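Local coordinates for shikimate kinase (Aquifex aeolicus, PDB 2PT5), which probably catalyses, as a member of the shikimate kinase family, the ATP-dependent phosphorylation of the 3-hydroxyl group of shikimate in the pathway to chorismate, at residues S11-V16 and V97-P102. Residues are numbered along the deposited sequence; the frame is centred on the assembly and turned at random.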
loop_
_atom_site.group_PDB
_atom_site.type_symbol
_atom_site.label_atom_id
_atom_site.label_comp_id
_atom_site.label_asym_id
_atom_site.label_seq_id
_atom_site.Cartn_x
_atom_site.Cartn_y
_atom_site.Cartn_z
ATOM N N SER A 11 7.826 1.424 1.610
ATOM C CA SER A 11 8.207 0.127 1.065
ATOM C C SER A 11 8.280 0.125 -0.467
ATOM O O SER A 11 8.487 -0.918 -1.081
ATOM C CB SER A 11 7.251 -0.971 1.560
ATOM O OG SER A 11 5.923 -0.719 1.154
ATOM N N GLY A 12 8.121 1.298 -1.074
ATOM C CA GLY A 12 8.186 1.402 -2.524
ATOM C C GLY A 12 6.970 0.922 -3.302
ATOM O O GLY A 12 7.089 0.558 -4.475
ATOM N N LYS A 13 5.802 0.920 -2.665
ATOM C CA LYS A 13 4.575 0.480 -3.321
ATOM C C LYS A 13 4.288 1.264 -4.600
ATOM O O LYS A 13 4.013 0.684 -5.651
ATOM C CB LYS A 13 3.383 0.625 -2.372
ATOM C CG LYS A 13 3.388 -0.331 -1.200
ATOM C CD LYS A 13 2.308 0.040 -0.208
ATOM C CE LYS A 13 2.557 1.441 0.367
ATOM N NZ LYS A 13 1.524 1.820 1.361
ATOM N N SER A 14 4.348 2.584 -4.501
ATOM C CA SER A 14 4.084 3.454 -5.643
ATOM C C SER A 14 5.052 3.218 -6.813
ATOM O O SER A 14 4.622 3.065 -7.957
ATOM C CB SER A 14 4.149 4.920 -5.200
ATOM O OG SER A 14 3.737 5.786 -6.242
ATOM N N THR A 15 6.350 3.181 -6.528
ATOM C CA THR A 15 7.353 2.975 -7.569
ATOM C C THR A 15 7.264 1.583 -8.209
ATOM O O THR A 15 7.238 1.447 -9.434
ATOM C CB THR A 15 8.768 3.206 -7.007
ATOM O OG1 THR A 15 9.744 2.767 -7.961
ATOM C CG2 THR A 15 8.954 2.456 -5.708
ATOM N N VAL A 16 7.216 0.549 -7.379
ATOM C CA VAL A 16 7.097 -0.812 -7.876
ATOM C C VAL A 16 5.791 -0.962 -8.663
ATOM O O VAL A 16 5.745 -1.648 -9.684
ATOM C CB VAL A 16 7.126 -1.816 -6.703
ATOM C CG1 VAL A 16 6.656 -3.190 -7.166
ATOM C CG2 VAL A 16 8.554 -1.891 -6.134
ATOM N N VAL A 97 -0.413 -8.223 -2.834
ATOM C CA VAL A 97 1.034 -8.387 -2.736
ATOM C C VAL A 97 1.625 -7.527 -1.632
ATOM O O VAL A 97 1.517 -6.297 -1.660
ATOM C CB VAL A 97 1.738 -8.000 -4.062
ATOM C CG1 VAL A 97 3.215 -8.320 -3.975
ATOM C CG2 VAL A 97 1.097 -8.734 -5.234
ATOM N N PHE A 98 2.275 -8.181 -0.677
ATOM C CA PHE A 98 2.887 -7.475 0.435
ATOM C C PHE A 98 4.370 -7.272 0.169
ATOM O O PHE A 98 5.132 -8.230 0.057
ATOM C CB PHE A 98 2.667 -8.261 1.747
ATOM C CG PHE A 98 3.434 -7.721 2.941
ATOM C CD1 PHE A 98 3.687 -6.356 3.086
ATOM C CD2 PHE A 98 3.870 -8.590 3.945
ATOM C CE1 PHE A 98 4.360 -5.865 4.206
ATOM C CE2 PHE A 98 4.547 -8.109 5.077
ATOM C CZ PHE A 98 4.792 -6.746 5.208
ATOM N N ILE A 99 4.763 -6.013 0.034
ATOM C CA ILE A 99 6.160 -5.673 -0.185
ATOM C C ILE A 99 6.690 -5.419 1.220
ATOM O O ILE A 99 6.491 -4.352 1.808
ATOM C CB ILE A 99 6.285 -4.424 -1.058
ATOM C CG1 ILE A 99 5.639 -4.700 -2.420
ATOM C CG2 ILE A 99 7.743 -4.048 -1.211
ATOM C CD1 ILE A 99 5.503 -3.467 -3.314
ATOM N N ASP A 100 7.359 -6.439 1.744
ATOM C CA ASP A 100 7.886 -6.456 3.104
ATOM C C ASP A 100 9.280 -5.879 3.339
ATOM O O ASP A 100 10.235 -6.272 2.682
ATOM C CB ASP A 100 7.874 -7.911 3.586
ATOM C CG ASP A 100 8.110 -8.043 5.076
ATOM O OD1 ASP A 100 8.610 -9.107 5.490
ATOM O OD2 ASP A 100 7.777 -7.104 5.829
ATOM N N ILE A 101 9.380 -4.946 4.282
ATOM C CA ILE A 101 10.663 -4.369 4.677
ATOM C C ILE A 101 10.776 -4.557 6.193
ATOM O O ILE A 101 9.784 -4.425 6.921
ATOM C CB ILE A 101 10.774 -2.854 4.371
ATOM C CG1 ILE A 101 9.562 -2.115 4.931
ATOM C CG2 ILE A 101 10.941 -2.633 2.870
ATOM C CD1 ILE A 101 9.654 -0.601 4.794
ATOM N N PRO A 102 11.981 -4.884 6.686
ATOM C CA PRO A 102 12.237 -5.094 8.116
ATOM C C PRO A 102 12.149 -3.797 8.922
ATOM O O PRO A 102 12.249 -2.703 8.362
ATOM C CB PRO A 102 13.639 -5.698 8.127
ATOM C CG PRO A 102 14.286 -5.050 6.931
ATOM C CD PRO A 102 13.196 -5.127 5.889
#
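I99 and S11 carry most of this contact, with I101, V16 and K13 adding smaller shares; in it the edge of a phosphate-binding loop and the helix it leads into rest on the end of strand 95-100 and the residue that follows it. The strand is paired through the backbone of V97 with strand 2-6. I99 then turns its two branches to different partners. CG2, anti to the backbone N, lies against the loop, 3.2 Å from S11 O, a close approach of a methyl to a carbonyl oxygen. The longer branch, nearly extended at chi2 171°, carries CD1 to the first turn of the helix, where it meets V16 CG1 tip to tip at 4.0 Å and lies 4.1 Å from K13 CA. The I99 carbonyl faces the serine, its O 3.5 Å from S11 CB, while S11 OG hydrogen-bonds to F8 O within the loop. D100 points away, its carboxylate forming salt bridges with K143 and R134. I101 returns to the contact, setting CD1 4.0 Å from S11 CB and also packing on C10, which is disulfide-linked to C110. K13 is gripped farther off, its NZ hydrogen-bonded to G7 O and T76 O. Apolar backing of this kind, from the parallel strand next to the one that leads into a Walker A loop that probably binds ATP, is characteristic of the P-loop kinase fold.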